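Local coordinates for protein copper-containing nitrite reductase (Hyphomicrobium denitrificans 1NES1, PDB 6TFO) that probably reduces nitrite to nitric oxide as a three-domain copper enzyme, taking up electrons and passing them between its copper sites, at residues Pro58-His63 with Phe113-Ser118; Ile302-Pro307 with Gly312-Asp317; Tyr318-Leu321 with Pro326-Phe329. All blocks are in the same frame, centred on the assembly; numbering follows the deposited sequence.

Contact 1. Residues Pro58-His63 with Phe113-Ser118; sequences PKLVVH and FDYYCS. With CU (copper (II) ion), chain L.
Tyr115 reaches from strand 111-116 past the intervening strand 128-134 to meet Leu60 of edge strand 60-63 and Pro58 just before it. The backbones stay well apart, with CA of Leu60 and CA of Tyr115 9.3 Å from each other, and of these two segments only the phenol makes the crossing. From CB, CG sits between the backbone N and the carbonyl carbon (chi1 70°), which sends the ring toward Pro58-His63. Along one ring side, CD2 of Tyr115 lies 4.1 Å from CD1 of Leu60, and CE2 comes to 3.8 Å from CG of the same leucine. The leucine and tyrosine side chains cross at about a right angle. Farther out, CZ of Tyr115 is 3.3 Å from O of Pro58, which lies at the ring edge, in its plane. The tip makes the polar link: OH of Tyr115 donates to O of Pro58 over a short 2.5 Å, landing on a lone pair in the carbonyl plane at a C=O...donor angle of 133°. CD of the proline ring closes in on that hydroxyl oxygen at 3.1 Å, so the proline ring presses close on the polar tip. All three residues are buried, and Leu34 of strand 30-39 touches both Pro58 and Tyr115 from the opposing sheet. Two residues on, SG of Cys117 binds the copper at 2.2 Å, alongside His80 and His122, with Met127 as the fourth residue of the site. A buried aromatic pinned between the sheets, on the strand that leads to the copper cysteine, belongs here to a cupredoxin beta-sandwich with a type 1 copper centre.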
ATOM      1  N   PRO C  58       6.750  24.581  12.787  1.00 49.57           N
ATOM      2  CA  PRO C  58       6.934  25.771  11.957  1.00 52.07           C
ATOM      3  C   PRO C  58       6.735  27.051  12.764  1.00 51.44           C
ATOM      4  O   PRO C  58       5.894  27.067  13.662  1.00 51.93           O
ATOM      5  CB  PRO C  58       5.864  25.674  10.856  1.00 50.62           C
ATOM      6  CG  PRO C  58       4.815  24.770  11.470  1.00 50.81           C
ATOM      7  CD  PRO C  58       5.580  23.803  12.361  1.00 49.30           C
ATOM      8  N   LYS C  59       7.510  28.084  12.421  1.00 53.55           N
ATOM      9  CA  LYS C  59       7.293  29.450  12.947  1.00 55.87           C
ATOM     10  C   LYS C  59       6.020  29.984  12.274  1.00 52.30           C
ATOM     11  O   LYS C  59       5.944  29.967  11.021  1.00 46.66           O
ATOM     12  CB  LYS C  59       8.511  30.343  12.705  1.00 57.06           C
ATOM     13  CG  LYS C  59       8.381  31.737  13.293  1.00 62.15           C
ATOM     14  CD  LYS C  59       9.502  32.660  12.920  1.00 68.86           C
ATOM     15  CE  LYS C  59      10.618  32.628  13.937  1.00 75.22           C
ATOM     16  NZ  LYS C  59      11.517  33.793  13.800  1.00 81.45           N
ATOM     17  N   LEU C  60       5.043  30.392  13.085  1.00 50.77           N
ATOM     18  CA  LEU C  60       3.774  30.999  12.616  1.00 47.67           C
ATOM     19  C   LEU C  60       3.927  32.521  12.675  1.00 47.78           C
ATOM     20  O   LEU C  60       3.866  33.097  13.791  1.00 47.50           O
ATOM     21  CB  LEU C  60       2.656  30.477  13.520  1.00 45.43           C
ATOM     22  CG  LEU C  60       2.577  28.959  13.653  1.00 44.19           C
ATOM     23  CD1 LEU C  60       1.322  28.546  14.397  1.00 42.64           C
ATOM     24  CD2 LEU C  60       2.631  28.255  12.304  1.00 47.23           C
ATOM     25  N   VAL C  61       4.199  33.148  11.526  1.00 50.78           N
ATOM     26  CA  VAL C  61       4.414  34.626  11.452  1.00 55.12           C
ATOM     27  C   VAL C  61       3.067  35.314  11.208  1.00 49.81           C
ATOM     28  O   VAL C  61       2.412  35.036  10.181  1.00 49.16           O
ATOM     29  CB  VAL C  61       5.452  35.025  10.390  1.00 58.46           C
ATOM     30  CG1 VAL C  61       5.486  36.535  10.196  1.00 56.90           C
ATOM     31  CG2 VAL C  61       6.833  34.494  10.732  1.00 58.69           C
ATOM     32  N   VAL C  62       2.693  36.173  12.143  1.00 47.71           N
ATOM     33  CA  VAL C  62       1.420  36.946  12.135  1.00 54.87           C
ATOM     34  C   VAL C  62       1.758  38.402  12.455  1.00 56.93           C
ATOM     35  O   VAL C  62       2.772  38.641  13.122  1.00 51.17           O
ATOM     36  CB  VAL C  62       0.364  36.375  13.099  1.00 56.37           C
ATOM     37  CG1 VAL C  62       0.117  34.897  12.855  1.00 56.96           C
ATOM     38  CG2 VAL C  62       0.686  36.632  14.561  1.00 57.49           C
ATOM     39  N   HIS C  63       0.952  39.338  11.952  1.00 58.69           N
ATOM     40  CA  HIS C  63       1.138  40.795  12.161  1.00 54.60           C
ATOM     41  C   HIS C  63       0.201  41.252  13.287  1.00 58.25           C
ATOM     42  O   HIS C  63      -0.913  40.701  13.406  1.00 62.32           O
ATOM     43  CB  HIS C  63       0.983  41.523  10.827  1.00 54.96           C
ATOM     44  CG  HIS C  63       2.114  41.286   9.881  1.00 55.77           C
ATOM     45  ND1 HIS C  63       3.139  42.194   9.707  1.00 58.87           N
ATOM     46  CD2 HIS C  63       2.392  40.248   9.062  1.00 56.41           C
ATOM     47  CE1 HIS C  63       3.996  41.726   8.819  1.00 60.52           C
ATOM     48  NE2 HIS C  63       3.555  40.538   8.402  1.00 58.44           N
ATOM     49  N   PHE C 113       6.058  33.754  21.079  1.00 51.70           N
ATOM     50  CA  PHE C 113       5.198  33.009  22.030  1.00 58.05           C
ATOM     51  C   PHE C 113       5.233  31.539  21.639  1.00 57.80           C
ATOM     52  O   PHE C 113       5.062  31.260  20.450  1.00 54.12           O
ATOM     53  CB  PHE C 113       3.765  33.562  22.016  1.00 58.87           C
ATOM     54  CG  PHE C 113       3.686  35.058  22.198  1.00 57.29           C
ATOM     55  CD1 PHE C 113       3.672  35.628  23.464  1.00 58.07           C
ATOM     56  CD2 PHE C 113       3.662  35.898  21.099  1.00 53.89           C
ATOM     57  CE1 PHE C 113       3.612  37.007  23.622  1.00 55.50           C
ATOM     58  CE2 PHE C 113       3.596  37.278  21.260  1.00 54.28           C
ATOM     59  CZ  PHE C 113       3.591  37.834  22.515  1.00 52.72           C
ATOM     60  N   ASP C 114       5.485  30.653  22.603  1.00 60.46           N
ATOM     61  CA  ASP C 114       5.513  29.190  22.375  1.00 54.51           C
ATOM     62  C   ASP C 114       4.088  28.707  22.179  1.00 46.68           C
ATOM     63  O   ASP C 114       3.233  29.035  23.017  1.00 52.14           O
ATOM     64  CB  ASP C 114       6.188  28.441  23.523  1.00 57.57           C
ATOM     65  CG  ASP C 114       7.709  28.503  23.481  1.00 57.70           C
ATOM     66  OD1 ASP C 114       8.257  29.090  22.523  1.00 59.86           O
ATOM     67  OD2 ASP C 114       8.328  27.974  24.419  1.00 58.00           O
ATOM     68  N   TYR C 115       3.859  27.985  21.090  1.00 45.54           N
ATOM     69  CA  TYR C 115       2.756  27.006  20.992  1.00 44.58           C
ATOM     70  C   TYR C 115       3.340  25.641  21.335  1.00 44.67           C
ATOM     71  O   TYR C 115       4.426  25.308  20.818  1.00 44.83           O
ATOM     72  CB  TYR C 115       2.086  27.077  19.622  1.00 46.84           C
ATOM     73  CG  TYR C 115       2.855  26.577  18.426  1.00 45.39           C
ATOM     74  CD1 TYR C 115       2.745  25.255  18.015  1.00 46.09           C
ATOM     75  CD2 TYR C 115       3.568  27.450  17.629  1.00 44.50           C
ATOM     76  CE1 TYR C 115       3.387  24.796  16.880  1.00 46.30           C
ATOM     77  CE2 TYR C 115       4.226  27.008  16.495  1.00 43.92           C
ATOM     78  CZ  TYR C 115       4.139  25.676  16.123  1.00 46.98           C
ATOM     79  OH  TYR C 115       4.765  25.227  14.997  1.00 45.01           O
ATOM     80  N   TYR C 116       2.648  24.884  22.182  1.00 42.00           N
ATOM     81  CA  TYR C 116       3.146  23.596  22.708  1.00 40.94           C
ATOM     82  C   TYR C 116       1.979  22.679  23.071  1.00 43.99           C
ATOM     83  O   TYR C 116       0.845  23.143  23.239  1.00 50.06           O
ATOM     84  CB  TYR C 116       4.042  23.865  23.916  1.00 43.48           C
ATOM     85  CG  TYR C 116       3.296  24.364  25.116  1.00 43.47           C
ATOM     86  CD1 TYR C 116       2.751  23.476  26.024  1.00 43.37           C
ATOM     87  CD2 TYR C 116       3.106  25.722  25.329  1.00 46.21           C
ATOM     88  CE1 TYR C 116       2.041  23.920  27.128  1.00 45.99           C
ATOM     89  CE2 TYR C 116       2.406  26.183  26.435  1.00 48.11           C
ATOM     90  CZ  TYR C 116       1.860  25.279  27.332  1.00 48.21           C
ATOM     91  OH  TYR C 116       1.163  25.714  28.419  1.00 43.15           O
ATOM     92  N   CYS C 117       2.264  21.387  23.188  1.00 41.43           N
ATOM     93  CA  CYS C 117       1.308  20.357  23.642  1.00 42.39           C
ATOM     94  C   CYS C 117       1.445  20.234  25.158  1.00 45.93           C
ATOM     95  O   CYS C 117       2.569  20.159  25.646  1.00 52.21           O
ATOM     96  CB  CYS C 117       1.569  19.021  22.957  1.00 42.54           C
ATOM     97  SG  CYS C 117       0.443  17.725  23.522  1.00 46.07           S
ATOM     98  N   SER C 118       0.339  20.234  25.884  1.00 48.72           N
ATOM     99  CA  SER C 118       0.331  20.205  27.370  1.00 46.72           C
ATOM    100  C   SER C 118       0.223  18.764  27.869  1.00 42.66           C
ATOM    101  O   SER C 118       0.277  18.596  29.079  1.00 45.97           O
ATOM    102  CB  SER C 118      -0.802  21.028  27.922  1.00 44.32           C
ATOM    103  OG  SER C 118      -2.047  20.418  27.623  1.00 45.54           O
TER
HETATM  104 CU    CU L 503       0.962  16.082  22.195  1.00 44.02          CU

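Contact 2. Residues Ile302-Pro307 with Gly312-Asp317; sequences IYTVKP and GEQEMD
A single antiparallel beta bridge, Thr304 with Met316, closes the loop that leaves strand 293-302 and runs on to the N-cap of helix 318-323. The two residues form a non-hydrogen-bonded pair framed by two backbone bonds: Asp317 N to Tyr303 O and Val305 N to Glu315 O, each 2.9 Å. The same carbonyls also draw in CA-H groups, with CA of Thr304 3.1 Å from O of Glu315. Asp317 leans its CB against the Thr304-Val305 peptide, while its OD1 caps Lys320 N at the start of the helix. Outside the bridge, the carboxylate of Glu315 is held by the backbone N atoms of Ser95 and Gly96 of the second subunit. Inside the loop, Gln314 binds the backbone with its side-chain amide. The chain bends at chi2 (-95°), laying the amide across Thr304, whose CG2 touches CB of Gln314 at 3.6 Å. OE1 of Gln314 accepts a weak bond from Lys306 N, and its NE2 donates to Lys306 O, with a second, weak bond to Pro307 O; Tyr328 OH is a further partner of NE2. A leucine in place of Gln314 would probably leave the turn at Lys306-Pro307 without its amide clamp and Tyr328 OH without this mate. Two donors grip Lys306 O from different directions: OG1 of Thr304 at 2.7 Å, nearly along the C=O axis, and NE2 of Gln314 at 3.1 Å, lifted 65° out of the carbonyl plane.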
ATOM      1  N   ILE C 302     -13.161  26.251  -8.891  1.00 42.71           N
ATOM      2  CA  ILE C 302     -11.959  25.788  -9.629  1.00 46.62           C
ATOM      3  C   ILE C 302     -11.506  24.469  -8.982  1.00 43.36           C
ATOM      4  O   ILE C 302     -11.527  24.356  -7.736  1.00 38.74           O
ATOM      5  CB  ILE C 302     -10.890  26.909  -9.678  1.00 47.96           C
ATOM      6  CG1 ILE C 302     -11.329  28.028 -10.626  1.00 45.64           C
ATOM      7  CG2 ILE C 302      -9.523  26.358 -10.052  1.00 51.08           C
ATOM      8  CD1 ILE C 302     -10.376  29.191 -10.707  1.00 44.05           C
ATOM      9  N   TYR C 303     -11.172  23.502  -9.832  1.00 44.38           N
ATOM     10  CA  TYR C 303     -10.889  22.086  -9.489  1.00 47.20           C
ATOM     11  C   TYR C 303      -9.404  21.822  -9.764  1.00 45.39           C
ATOM     12  O   TYR C 303      -9.032  21.507 -10.903  1.00 49.28           O
ATOM     13  CB  TYR C 303     -11.799  21.165 -10.311  1.00 43.96           C
ATOM     14  CG  TYR C 303     -13.269  21.351 -10.066  1.00 44.96           C
ATOM     15  CD1 TYR C 303     -13.962  22.409 -10.638  1.00 47.37           C
ATOM     16  CD2 TYR C 303     -13.969  20.484  -9.244  1.00 43.64           C
ATOM     17  CE1 TYR C 303     -15.324  22.590 -10.414  1.00 44.02           C
ATOM     18  CE2 TYR C 303     -15.329  20.646  -9.012  1.00 42.52           C
ATOM     19  CZ  TYR C 303     -16.011  21.704  -9.592  1.00 42.63           C
ATOM     20  OH  TYR C 303     -17.346  21.884  -9.359  1.00 39.89           O
ATOM     21  N   THR C 304      -8.561  21.991  -8.750  1.00 42.89           N
ATOM     22  CA  THR C 304      -7.090  21.877  -8.885  1.00 40.49           C
ATOM     23  C   THR C 304      -6.604  20.532  -8.352  1.00 40.50           C
ATOM     24  O   THR C 304      -7.209  20.012  -7.379  1.00 41.04           O
ATOM     25  CB  THR C 304      -6.377  23.032  -8.178  1.00 40.73           C
ATOM     26  OG1 THR C 304      -6.778  23.049  -6.806  1.00 35.48           O
ATOM     27  CG2 THR C 304      -6.672  24.367  -8.826  1.00 41.95           C
ATOM     28  N   VAL C 305      -5.524  20.031  -8.964  1.00 40.99           N
ATOM     29  CA  VAL C 305      -4.765  18.821  -8.539  1.00 41.70           C
ATOM     30  C   VAL C 305      -4.398  18.984  -7.060  1.00 43.07           C
ATOM     31  O   VAL C 305      -4.703  18.065  -6.290  1.00 42.09           O
ATOM     32  CB  VAL C 305      -3.521  18.599  -9.419  1.00 44.84           C
ATOM     33  CG1 VAL C 305      -2.606  17.516  -8.857  1.00 45.36           C
ATOM     34  CG2 VAL C 305      -3.890  18.279 -10.866  1.00 45.14           C
ATOM     35  N   LYS C 306      -3.797  20.118  -6.689  1.00 47.12           N
ATOM     36  CA  LYS C 306      -3.280  20.385  -5.317  1.00 48.38           C
ATOM     37  C   LYS C 306      -4.333  21.114  -4.494  1.00 48.96           C
ATOM     38  O   LYS C 306      -5.118  21.902  -5.022  1.00 45.43           O
ATOM     39  CB  LYS C 306      -2.009  21.247  -5.321  1.00 52.14           C
ATOM     40  CG  LYS C 306      -0.809  20.702  -6.088  1.00 57.48           C
ATOM     41  CD  LYS C 306      -0.281  19.395  -5.548  1.00 66.16           C
ATOM     42  CE  LYS C 306       0.944  18.909  -6.293  1.00 72.54           C
ATOM     43  NZ  LYS C 306       1.723  17.966  -5.462  1.00 82.59           N
ATOM     44  N   PRO C 307      -4.334  20.909  -3.156  1.00 49.75           N
ATOM     45  CA  PRO C 307      -5.328  21.527  -2.283  1.00 48.29           C
ATOM     46  C   PRO C 307      -5.290  23.056  -2.332  1.00 48.03           C
ATOM     47  O   PRO C 307      -4.264  23.627  -2.715  1.00 52.85           O
ATOM     48  CB  PRO C 307      -4.934  21.067  -0.876  1.00 47.82           C
ATOM     49  CG  PRO C 307      -4.065  19.848  -1.095  1.00 46.12           C
ATOM     50  CD  PRO C 307      -3.369  20.087  -2.412  1.00 47.24           C
ATOM     51  N   GLY C 312       2.347  28.231  -6.339  1.00 46.38           N
ATOM     52  CA  GLY C 312       2.826  27.846  -7.680  1.00 46.58           C
ATOM     53  C   GLY C 312       1.701  27.750  -8.697  1.00 49.02           C
ATOM     54  O   GLY C 312       0.587  28.228  -8.409  1.00 56.70           O
ATOM     55  N   GLU C 313       1.991  27.179  -9.861  1.00 46.46           N
ATOM     56  CA  GLU C 313       1.015  27.023 -10.957  1.00 52.53           C
ATOM     57  C   GLU C 313       0.094  25.851 -10.604  1.00 51.69           C
ATOM     58  O   GLU C 313       0.533  24.712 -10.724  1.00 48.82           O
ATOM     59  CB  GLU C 313       1.705  26.806 -12.304  1.00 57.17           C
ATOM     60  CG  GLU C 313       0.701  26.636 -13.450  1.00 70.78           C
ATOM     61  CD  GLU C 313       1.076  27.138 -14.844  1.00 79.02           C
ATOM     62  OE1 GLU C 313       1.944  28.044 -14.961  1.00 80.08           O
ATOM     63  OE2 GLU C 313       0.471  26.629 -15.824  1.00 71.26           O
ATOM     64  N   GLN C 314      -1.149  26.123 -10.202  1.00 47.82           N
ATOM     65  CA  GLN C 314      -2.183  25.074 -10.040  1.00 46.02           C
ATOM     66  C   GLN C 314      -2.659  24.609 -11.429  1.00 43.93           C
ATOM     67  O   GLN C 314      -2.638  25.396 -12.377  1.00 42.63           O
ATOM     68  CB  GLN C 314      -3.288  25.586  -9.127  1.00 47.24           C
ATOM     69  CG  GLN C 314      -2.871  25.681  -7.659  1.00 54.40           C
ATOM     70  CD  GLN C 314      -3.270  24.453  -6.870  1.00 57.83           C
ATOM     71  OE1 GLN C 314      -3.151  23.332  -7.357  1.00 67.34           O
ATOM     72  NE2 GLN C 314      -3.731  24.645  -5.638  1.00 55.79           N
ATOM     73  N   GLU C 315      -3.049  23.342 -11.538  1.00 44.20           N
ATOM     74  CA  GLU C 315      -3.536  22.716 -12.788  1.00 46.30           C
ATOM     75  C   GLU C 315      -4.881  22.050 -12.519  1.00 45.60           C
ATOM     76  O   GLU C 315      -5.172  21.697 -11.367  1.00 43.67           O
ATOM     77  CB  GLU C 315      -2.542  21.661 -13.277  1.00 54.68           C
ATOM     78  CG  GLU C 315      -1.249  22.248 -13.809  1.00 59.78           C
ATOM     79  CD  GLU C 315      -0.343  21.188 -14.412  1.00 62.46           C
ATOM     80  OE1 GLU C 315       0.371  20.510 -13.633  1.00 71.61           O
ATOM     81  OE2 GLU C 315      -0.403  20.994 -15.652  1.00 57.37           O
ATOM     82  N   MET C 316      -5.640  21.836 -13.580  1.00 47.37           N
ATOM     83  CA  MET C 316      -7.034  21.343 -13.499  1.00 50.05           C
ATOM     84  C   MET C 316      -7.005  19.831 -13.255  1.00 46.20           C
ATOM     85  O   MET C 316      -6.169  19.135 -13.872  1.00 42.69           O
ATOM     86  CB  MET C 316      -7.773  21.681 -14.795  1.00 53.84           C
ATOM     87  CG  MET C 316      -9.262  21.562 -14.699  1.00 54.60           C
ATOM     88  SD  MET C 316      -9.818  20.479 -15.994  1.00 61.53           S
ATOM     89  CE  MET C 316      -9.602  18.954 -15.105  1.00 58.80           C
ATOM     90  N   ASP C 317      -7.890  19.351 -12.389  1.00 41.29           N
ATOM     91  CA  ASP C 317      -7.992  17.923 -12.019  1.00 41.22           C
ATOM     92  C   ASP C 317      -9.311  17.384 -12.569  1.00 42.15           C
ATOM     93  O   ASP C 317     -10.352  17.626 -11.940  1.00 41.79           O
ATOM     94  CB  ASP C 317      -7.863  17.784 -10.504  1.00 41.56           C
ATOM     95  CG  ASP C 317      -7.841  16.344 -10.053  1.00 40.21           C
ATOM     96  OD1 ASP C 317      -8.495  15.535 -10.713  1.00 39.49           O
ATOM     97  OD2 ASP C 317      -7.159  16.046  -9.050  1.00 50.88           O
TER

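Contact 3. Residues Tyr318-Leu321 with Pro326-Phe329; sequences YEKL and PEYF
Lys320 and Glu327 join helix 318-323 to the residue just before strand 328-331 through one salt bridge, NZ of Lys320 to OE2 of Glu327 at 3.1 Å. The close part is confined to these charged ends. Lys320 stretches out fully beyond CG, while the glutamate chain folds at chi2 (-59°), bringing its carboxylate to the ammonium. The nitrogen meets OE2 on the anti side, 35° out of the carboxylate plane. Behind it the fit slackens: CE of Lys320 is 3.9 Å from OE2 of Glu327 and CD only grazes the same oxygen at 4.2 Å. The backbones do not touch, CA of Lys320 standing 6.2 Å from CA of Pro326. Both charged residues remain partly exposed, in a contact that lies at the surface. The ammonium also bonds Thr304 O and Val305 O of the neighbouring loop, and OE1 of Glu327 takes the N-H of Phe308. Glu327 itself belongs to a classic beta bulge, sharing with Tyr328 the position opposite Ile302. With two carbonyls and a carboxylate around it, the lysine is likely to stay protonated, and the ammonium ties helix, loop and bulge together by charge and hydrogen bonds more than by apolar packing.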
ATOM      1  N   TYR C 318      -9.276  16.671 -13.697  1.00 41.57           N
ATOM      2  CA  TYR C 318     -10.505  16.208 -14.396  1.00 43.85           C
ATOM      3  C   TYR C 318     -11.351  15.369 -13.440  1.00 45.40           C
ATOM      4  O   TYR C 318     -12.561  15.569 -13.424  1.00 42.78           O
ATOM      5  CB  TYR C 318     -10.241  15.424 -15.688  1.00 47.69           C
ATOM      6  CG  TYR C 318     -11.472  15.299 -16.555  1.00 52.94           C
ATOM      7  CD1 TYR C 318     -12.047  16.439 -17.091  1.00 57.19           C
ATOM      8  CD2 TYR C 318     -12.102  14.078 -16.798  1.00 55.22           C
ATOM      9  CE1 TYR C 318     -13.212  16.387 -17.845  1.00 64.82           C
ATOM     10  CE2 TYR C 318     -13.240  14.000 -17.592  1.00 57.13           C
ATOM     11  CZ  TYR C 318     -13.812  15.165 -18.106  1.00 67.69           C
ATOM     12  OH  TYR C 318     -14.961  15.200 -18.865  1.00 66.37           O
ATOM     13  N   GLU C 319     -10.759  14.462 -12.669  1.00 47.87           N
ATOM     14  CA  GLU C 319     -11.565  13.551 -11.810  1.00 50.12           C
ATOM     15  C   GLU C 319     -12.299  14.377 -10.753  1.00 44.10           C
ATOM     16  O   GLU C 319     -13.415  14.002 -10.423  1.00 46.42           O
ATOM     17  CB  GLU C 319     -10.745  12.426 -11.178  1.00 57.60           C
ATOM     18  CG  GLU C 319     -11.341  11.055 -11.492  1.00 69.43           C
ATOM     19  CD  GLU C 319     -11.287  10.641 -12.970  1.00 78.76           C
ATOM     20  OE1 GLU C 319     -10.388   9.822 -13.312  1.00 83.07           O
ATOM     21  OE2 GLU C 319     -12.123  11.142 -13.792  1.00 71.10           O
ATOM     22  N   LYS C 320     -11.717  15.478 -10.276  1.00 40.98           N
ATOM     23  CA  LYS C 320     -12.361  16.369  -9.279  1.00 42.42           C
ATOM     24  C   LYS C 320     -13.525  17.133  -9.941  1.00 42.95           C
ATOM     25  O   LYS C 320     -14.602  17.227  -9.327  1.00 42.39           O
ATOM     26  CB  LYS C 320     -11.326  17.306  -8.659  1.00 42.09           C
ATOM     27  CG  LYS C 320     -10.473  16.666  -7.574  1.00 43.75           C
ATOM     28  CD  LYS C 320      -9.446  17.612  -7.041  1.00 45.61           C
ATOM     29  CE  LYS C 320      -8.435  16.946  -6.129  1.00 45.51           C
ATOM     30  NZ  LYS C 320      -7.513  17.964  -5.571  1.00 48.54           N
ATOM     31  N   LEU C 321     -13.320  17.631 -11.158  1.00 42.93           N
ATOM     32  CA  LEU C 321     -14.346  18.374 -11.931  1.00 44.02           C
ATOM     33  C   LEU C 321     -15.581  17.484 -12.131  1.00 42.14           C
ATOM     34  O   LEU C 321     -16.662  17.910 -11.714  1.00 45.85           O
ATOM     35  CB  LEU C 321     -13.754  18.849 -13.263  1.00 41.69           C
ATOM     36  CG  LEU C 321     -14.724  19.592 -14.180  1.00 41.69           C
ATOM     37  CD1 LEU C 321     -15.282  20.831 -13.506  1.00 40.30           C
ATOM     38  CD2 LEU C 321     -14.057  19.956 -15.491  1.00 43.47           C
ATOM     39  N   PRO C 326     -14.395  20.517  -5.840  1.00 44.80           N
ATOM     40  CA  PRO C 326     -13.502  21.626  -6.135  1.00 45.10           C
ATOM     41  C   PRO C 326     -12.615  21.979  -4.937  1.00 44.30           C
ATOM     42  O   PRO C 326     -12.892  21.551  -3.823  1.00 44.46           O
ATOM     43  CB  PRO C 326     -14.479  22.768  -6.404  1.00 49.10           C
ATOM     44  CG  PRO C 326     -15.627  22.462  -5.476  1.00 46.13           C
ATOM     45  CD  PRO C 326     -15.767  20.958  -5.554  1.00 46.75           C
ATOM     46  N   GLU C 327     -11.571  22.757  -5.202  1.00 43.56           N
ATOM     47  CA  GLU C 327     -10.613  23.228  -4.173  1.00 43.81           C
ATOM     48  C   GLU C 327     -10.859  24.706  -3.911  1.00 41.16           C
ATOM     49  O   GLU C 327     -10.665  25.134  -2.773  1.00 39.40           O
ATOM     50  CB  GLU C 327      -9.174  23.004  -4.638  1.00 46.69           C
ATOM     51  CG  GLU C 327      -8.751  21.536  -4.673  1.00 46.87           C
ATOM     52  CD  GLU C 327      -8.848  20.826  -3.339  1.00 44.88           C
ATOM     53  OE1 GLU C 327      -8.737  21.506  -2.268  1.00 44.95           O
ATOM     54  OE2 GLU C 327      -9.066  19.603  -3.390  1.00 44.12           O
ATOM     55  N   TYR C 328     -11.252  25.445  -4.950  1.00 42.29           N
ATOM     56  CA  TYR C 328     -11.490  26.908  -4.881  1.00 47.77           C
ATOM     57  C   TYR C 328     -12.971  27.210  -5.146  1.00 46.25           C
ATOM     58  O   TYR C 328     -13.536  26.708  -6.138  1.00 42.97           O
ATOM     59  CB  TYR C 328     -10.568  27.639  -5.855  1.00 47.65           C
ATOM     60  CG  TYR C 328      -9.101  27.528  -5.516  1.00 44.28           C
ATOM     61  CD1 TYR C 328      -8.368  26.396  -5.849  1.00 40.49           C
ATOM     62  CD2 TYR C 328      -8.443  28.568  -4.879  1.00 43.95           C
ATOM     63  CE1 TYR C 328      -7.022  26.299  -5.550  1.00 41.91           C
ATOM     64  CE2 TYR C 328      -7.095  28.488  -4.569  1.00 43.63           C
ATOM     65  CZ  TYR C 328      -6.387  27.345  -4.897  1.00 43.56           C
ATOM     66  OH  TYR C 328      -5.057  27.263  -4.612  1.00 48.62           O
ATOM     67  N   PHE C 329     -13.576  27.973  -4.228  1.00 43.79           N
ATOM     68  CA  PHE C 329     -14.892  28.647  -4.371  1.00 42.67           C
ATOM     69  C   PHE C 329     -14.619  30.152  -4.429  1.00 39.39           C
ATOM     70  O   PHE C 329     -14.100  30.683  -3.408  1.00 38.65           O
ATOM     71  CB  PHE C 329     -15.784  28.301  -3.181  1.00 42.13           C
ATOM     72  CG  PHE C 329     -16.468  26.968  -3.277  1.00 43.68           C
ATOM     73  CD1 PHE C 329     -17.637  26.825  -4.000  1.00 42.73           C
ATOM     74  CD2 PHE C 329     -15.932  25.852  -2.663  1.00 45.33           C
ATOM     75  CE1 PHE C 329     -18.271  25.593  -4.083  1.00 44.24           C
ATOM     76  CE2 PHE C 329     -16.563  24.622  -2.758  1.00 45.02           C
ATOM     77  CZ  PHE C 329     -17.733  24.499  -3.462  1.00 40.03           C
TER

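Contacts 2 and 3 form one continuous patch, their centres 8 Å apart, joined by a probable hydrogen bond from Ile302 N to Tyr328 O at 2.8 Å; Thr304 OG1 also packs on Glu327 CB. Contact 1 lies apart in the N-terminal cupredoxin domain, its centre about 29 Å from that of contact 2 and 32 Å from that of contact 3. It alone holds a copper ligand, Cys117. The side chain of Met316 in contact 2 is about 9 Å from that of His271, a ligand of another copper. Contacts 2 and 3 both meet the second subunit, on residues including Ser100 of its own N-terminal cupredoxin domain.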